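Local coordinates for conserved protein (Methanothermobacter thermautotrophicus, PDB 1I36), which is of unknown function but binds NADP and resembles 3-hydroxyacid dehydrogenases in structure, which suggests an NADP-dependent oxidoreductase, at residues E10-R18 with V116-I125. The protein carries 1 engineered substitution. Sequence-based numbering, arbitrary orientation.
Sequences EVAQTLASR and VRRKGADIRI. With NAP (NADP nicotinamide-adenine-dinucleotide phosphate), chain C.
R18 lies over A121 and reaches D122. Its aliphatic start meets the A121 methyl group, and the chain, bent at chi2 and chi3, then folds back so that the guanidinium lays one face over the same CB. NH1 and NH2 converge end-on in a salt bridge to a single carboxylate oxygen, D122 OD1, which sits in the guanidinium plane, 2.9 Å from R18 NH1; the two flat groups are turned 62° apart. NH1 also donates to the carbonyl of G142, a second partner that helps to fix the guanidinium. One turn back, T14 turns its methyl to the turn after helix 116-119, with CG2 3.2 Å from A121 N, while OG1 lies 3.4 Å from V116 CG1 and donates a hydrogen bond to E10 O, the carbonyl that T14 N also uses from the opposite face. A water joins T14 OG1 to V116 O. Helix 10-21 is the first helix of the Rossmann fold, following the glycine-rich turn after strand 2-6, and the E10 and V11 amides hold the NADP diphosphate: V11 N is 2.8 Å from NAP O2N. The nicotinamide end lies against both segments: V11 CG2 touches the ring at C2N and V116 CG2 packs 3.2 Å from the carboxamide oxygen O7N. The extended E10 side chain crosses R117 in a salt bridge, OE2 accepting from R117 NE (2.8 Å) through its syn lone pair but 31° out of the guanidinium plane, while E10 OE1 takes a weak bond from the carboxamide nitrogen N7N.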
loop_
_atom_site.group_PDB
_atom_site.type_symbol
_atom_site.label_atom_id
_atom_site.label_comp_id
_atom_site.label_asym_id
_atom_site.label_seq_id
_atom_site.Cartn_x
_atom_site.Cartn_y
_atom_site.Cartn_z
ATOM N N GLU A 10 16.447 17.832 -21.134
ATOM C CA GLU A 10 16.540 16.380 -21.120
ATOM C C GLU A 10 15.377 15.655 -21.786
ATOM O O GLU A 10 15.589 14.694 -22.526
ATOM C CB GLU A 10 16.721 15.855 -19.693
ATOM C CG GLU A 10 16.797 14.338 -19.646
ATOM C CD GLU A 10 17.325 13.790 -18.328
ATOM O OE1 GLU A 10 16.891 14.247 -17.255
ATOM O OE2 GLU A 10 18.174 12.874 -18.374
ATOM N N VAL A 11 14.151 16.056 -21.460
ATOM C CA VAL A 11 12.970 15.431 -22.073
ATOM C C VAL A 11 12.946 15.648 -23.583
ATOM O O VAL A 11 12.859 14.689 -24.350
ATOM C CB VAL A 11 11.689 15.982 -21.467
ATOM C CG1 VAL A 11 10.469 15.507 -22.261
ATOM C CG2 VAL A 11 11.619 15.532 -20.017
ATOM N N ALA A 12 13.041 16.906 -24.005
ATOM C CA ALA A 12 13.021 17.247 -25.424
ATOM C C ALA A 12 14.119 16.516 -26.204
ATOM O O ALA A 12 13.877 16.005 -27.299
ATOM C CB ALA A 12 13.182 18.773 -25.605
ATOM N N GLN A 13 15.330 16.484 -25.650
ATOM C CA GLN A 13 16.441 15.801 -26.325
ATOM C C GLN A 13 16.119 14.333 -26.568
ATOM O O GLN A 13 16.303 13.825 -27.662
ATOM C CB GLN A 13 17.724 15.890 -25.505
ATOM C CG GLN A 13 18.933 15.171 -26.164
ATOM C CD GLN A 13 20.235 15.267 -25.349
ATOM O OE1 GLN A 13 20.219 15.584 -24.153
ATOM N NE2 GLN A 13 21.367 14.943 -25.993
ATOM N N THR A 14 15.682 13.656 -25.514
ATOM C CA THR A 14 15.345 12.243 -25.576
ATOM C C THR A 14 14.300 11.942 -26.649
ATOM O O THR A 14 14.513 11.070 -27.496
ATOM C CB THR A 14 14.857 11.767 -24.198
ATOM O OG1 THR A 14 15.877 12.031 -23.232
ATOM C CG2 THR A 14 14.557 10.295 -24.207
ATOM N N LEU A 15 13.174 12.658 -26.606
ATOM C CA LEU A 15 12.090 12.479 -27.577
ATOM C C LEU A 15 12.488 12.931 -28.974
ATOM O O LEU A 15 12.200 12.243 -29.940
ATOM C CB LEU A 15 10.842 13.278 -27.142
ATOM C CG LEU A 15 10.252 12.899 -25.774
ATOM C CD1 LEU A 15 9.049 13.788 -25.430
ATOM C CD2 LEU A 15 9.855 11.438 -25.787
ATOM N N ALA A 16 13.118 14.098 -29.093
ATOM C CA ALA A 16 13.527 14.594 -30.402
ATOM C C ALA A 16 14.497 13.630 -31.097
ATOM O O ALA A 16 14.369 13.364 -32.286
ATOM C CB ALA A 16 14.147 15.969 -30.282
ATOM N N SER A 17 15.435 13.084 -30.332
ATOM C CA SER A 17 16.425 12.155 -30.841
ATOM C C SER A 17 15.751 10.895 -31.435
ATOM O O SER A 17 16.133 10.425 -32.529
ATOM C CB SER A 17 17.377 11.796 -29.694
ATOM O OG SER A 17 18.407 10.948 -30.117
ATOM N N ARG A 18 14.728 10.388 -30.749
ATOM C CA ARG A 18 13.992 9.200 -31.203
ATOM C C ARG A 18 13.212 9.510 -32.478
ATOM O O ARG A 18 13.255 8.751 -33.463
ATOM C CB ARG A 18 13.037 8.707 -30.111
ATOM C CG ARG A 18 12.113 7.546 -30.503
ATOM C CD ARG A 18 12.899 6.337 -31.039
ATOM N NE ARG A 18 13.820 5.789 -30.047
ATOM C CZ ARG A 18 13.442 5.022 -29.025
ATOM N NH1 ARG A 18 12.155 4.729 -28.850
ATOM N NH2 ARG A 18 14.356 4.465 -28.232
ATOM N N VAL A 116 12.876 9.255 -17.500
ATOM C CA VAL A 116 13.401 9.572 -18.826
ATOM C C VAL A 116 14.836 9.044 -18.909
ATOM O O VAL A 116 15.222 8.398 -19.883
ATOM C CB VAL A 116 13.389 11.103 -19.089
ATOM C CG1 VAL A 116 14.017 11.422 -20.423
ATOM C CG2 VAL A 116 11.947 11.620 -19.086
ATOM N N ARG A 117 15.589 9.299 -17.838
ATOM C CA ARG A 117 16.984 8.896 -17.674
ATOM C C ARG A 117 17.209 7.403 -17.850
ATOM O O ARG A 117 18.156 6.992 -18.509
ATOM C CB ARG A 117 17.460 9.292 -16.274
ATOM C CG ARG A 117 18.915 9.018 -15.972
ATOM C CD ARG A 117 19.854 10.043 -16.614
ATOM N NE ARG A 117 19.552 11.457 -16.322
ATOM C CZ ARG A 117 19.255 11.972 -15.128
ATOM N NH1 ARG A 117 19.193 11.209 -14.043
ATOM N NH2 ARG A 117 19.047 13.281 -15.016
ATOM N N ARG A 118 16.363 6.587 -17.234
ATOM C CA ARG A 118 16.536 5.148 -17.343
ATOM C C ARG A 118 15.844 4.455 -18.500
ATOM O O ARG A 118 16.337 3.438 -18.992
ATOM C CB ARG A 118 16.167 4.472 -16.033
ATOM C CG ARG A 118 17.232 4.644 -14.953
ATOM C CD ARG A 118 16.907 3.830 -13.715
ATOM N NE ARG A 118 15.761 4.369 -12.992
ATOM C CZ ARG A 118 15.510 4.129 -11.708
ATOM N NH1 ARG A 118 16.328 3.351 -11.007
ATOM N NH2 ARG A 118 14.450 4.682 -11.123
ATOM N N LYS A 119 14.722 5.001 -18.961
ATOM C CA LYS A 119 13.993 4.363 -20.044
ATOM C C LYS A 119 14.195 5.027 -21.394
ATOM O O LYS A 119 13.852 4.450 -22.407
ATOM C CB LYS A 119 12.491 4.316 -19.723
ATOM C CG LYS A 119 12.116 3.680 -18.384
ATOM C CD LYS A 119 12.385 2.168 -18.332
ATOM C CE LYS A 119 11.494 1.358 -19.279
ATOM N NZ LYS A 119 11.918 1.434 -20.716
ATOM N N GLY A 120 14.760 6.230 -21.418
ATOM C CA GLY A 120 14.933 6.911 -22.690
ATOM C C GLY A 120 13.593 7.162 -23.394
ATOM O O GLY A 120 12.529 7.252 -22.751
ATOM N N ALA A 121 13.633 7.227 -24.719
ATOM C CA ALA A 121 12.434 7.495 -25.502
ATOM C C ALA A 121 11.380 6.391 -25.432
ATOM O O ALA A 121 10.264 6.576 -25.923
ATOM C CB ALA A 121 12.798 7.816 -26.946
ATOM N N ASP A 122 11.728 5.256 -24.819
ATOM C CA ASP A 122 10.799 4.128 -24.649
ATOM C C ASP A 122 9.825 4.347 -23.489
ATOM O O ASP A 122 8.941 3.525 -23.225
ATOM C CB ASP A 122 11.565 2.836 -24.357
ATOM C CG ASP A 122 12.188 2.241 -25.589
ATOM O OD1 ASP A 122 11.977 2.782 -26.699
ATOM O OD2 ASP A 122 12.871 1.209 -25.448
ATOM N N ILE A 123 10.001 5.456 -22.794
ATOM C CA ILE A 123 9.175 5.766 -21.645
ATOM C C ILE A 123 7.698 5.804 -21.990
ATOM O O ILE A 123 7.330 6.250 -23.077
ATOM C CB ILE A 123 9.646 7.103 -21.015
ATOM C CG1 ILE A 123 9.084 7.261 -19.614
ATOM C CG2 ILE A 123 9.381 8.294 -21.933
ATOM C CD1 ILE A 123 9.517 6.165 -18.705
ATOM N N ARG A 124 6.866 5.232 -21.118
ATOM C CA ARG A 124 5.435 5.284 -21.339
ATOM C C ARG A 124 4.971 6.715 -21.037
ATOM O O ARG A 124 5.373 7.337 -20.025
ATOM C CB ARG A 124 4.695 4.297 -20.437
ATOM C CG ARG A 124 3.143 4.407 -20.439
ATOM C CD ARG A 124 2.481 4.386 -21.832
ATOM N NE ARG A 124 2.872 3.264 -22.696
ATOM C CZ ARG A 124 2.346 2.036 -22.653
ATOM N NH1 ARG A 124 1.401 1.743 -21.768
ATOM N NH2 ARG A 124 2.721 1.118 -23.549
ATOM N N ILE A 125 4.185 7.262 -21.965
ATOM C CA ILE A 125 3.636 8.590 -21.785
ATOM C C ILE A 125 2.118 8.444 -21.894
ATOM O O ILE A 125 1.622 7.874 -22.865
ATOM C CB ILE A 125 4.117 9.512 -22.920
ATOM C CG1 ILE A 125 5.617 9.739 -22.811
ATOM C CG2 ILE A 125 3.344 10.852 -22.914
ATOM C CD1 ILE A 125 6.164 10.434 -24.069
HETATM P PA NAP C . 15.682 20.687 -18.329
HETATM O O1A NAP C . 15.180 21.378 -17.155
HETATM O O2A NAP C . 16.213 19.368 -18.606
HETATM O O5B NAP C . 15.046 21.352 -19.723
HETATM C C5B NAP C . 14.023 22.502 -19.866
HETATM C C4B NAP C . 14.746 23.276 -20.866
HETATM O O4B NAP C . 13.597 24.401 -21.051
HETATM C C3B NAP C . 15.500 24.246 -20.707
HETATM O O3B NAP C . 16.261 23.535 -21.589
HETATM C C2B NAP C . 15.634 25.700 -20.935
HETATM O O2B NAP C . 16.378 26.433 -21.638
HETATM C C1B NAP C . 14.279 25.682 -21.316
HETATM N N9A NAP C . 13.537 26.839 -20.774
HETATM C C8A NAP C . 13.399 27.498 -19.549
HETATM N N7A NAP C . 12.630 28.560 -19.652
HETATM C C5A NAP C . 12.236 28.613 -20.975
HETATM C C6A NAP C . 11.408 29.519 -21.716
HETATM N N6A NAP C . 10.833 30.579 -21.145
HETATM N N1A NAP C . 11.214 29.270 -23.068
HETATM C C2A NAP C . 11.800 28.196 -23.671
HETATM N N3A NAP C . 12.594 27.308 -23.040
HETATM C C4A NAP C . 12.767 27.573 -21.676
HETATM O O3 NAP C . 14.227 19.939 -18.005
HETATM P PN NAP C . 13.550 18.429 -18.395
HETATM O O1N NAP C . 14.119 17.397 -17.464
HETATM O O2N NAP C . 13.818 18.314 -19.833
HETATM O O5D NAP C . 11.975 18.433 -18.235
HETATM C C5D NAP C . 11.132 19.301 -19.034
HETATM C C4D NAP C . 9.724 19.245 -18.469
HETATM O O4D NAP C . 9.126 17.918 -18.356
HETATM C C3D NAP C . 9.580 19.838 -17.044
HETATM O O3D NAP C . 8.370 20.627 -16.812
HETATM C C2D NAP C . 9.628 18.668 -16.120
HETATM O O2D NAP C . 8.997 18.898 -14.894
HETATM C C1D NAP C . 8.974 17.563 -16.978
HETATM N N1N NAP C . 9.397 16.196 -16.632
HETATM C C2N NAP C . 10.746 15.829 -16.722
HETATM C C3N NAP C . 11.049 14.470 -16.374
HETATM C C7N NAP C . 12.407 13.953 -16.428
HETATM O O7N NAP C . 12.651 12.769 -16.131
HETATM N N7N NAP C . 13.454 14.732 -16.806
HETATM C C4N NAP C . 10.005 13.605 -15.977
HETATM C C5N NAP C . 8.709 13.986 -15.894
HETATM C C6N NAP C . 8.404 15.280 -16.225
HETATM P P2B NAP C . 17.686 27.009 -20.788
HETATM O O1X NAP C . 18.662 25.894 -20.537
HETATM O O2X NAP C . 18.156 27.990 -21.729
HETATM O O3X NAP C . 17.166 27.485 -19.523
HETATM O O HOH W 1 17.128 9.757 -21.996
HETATM O O HOH W 2 14.847 3.632 -24.897
#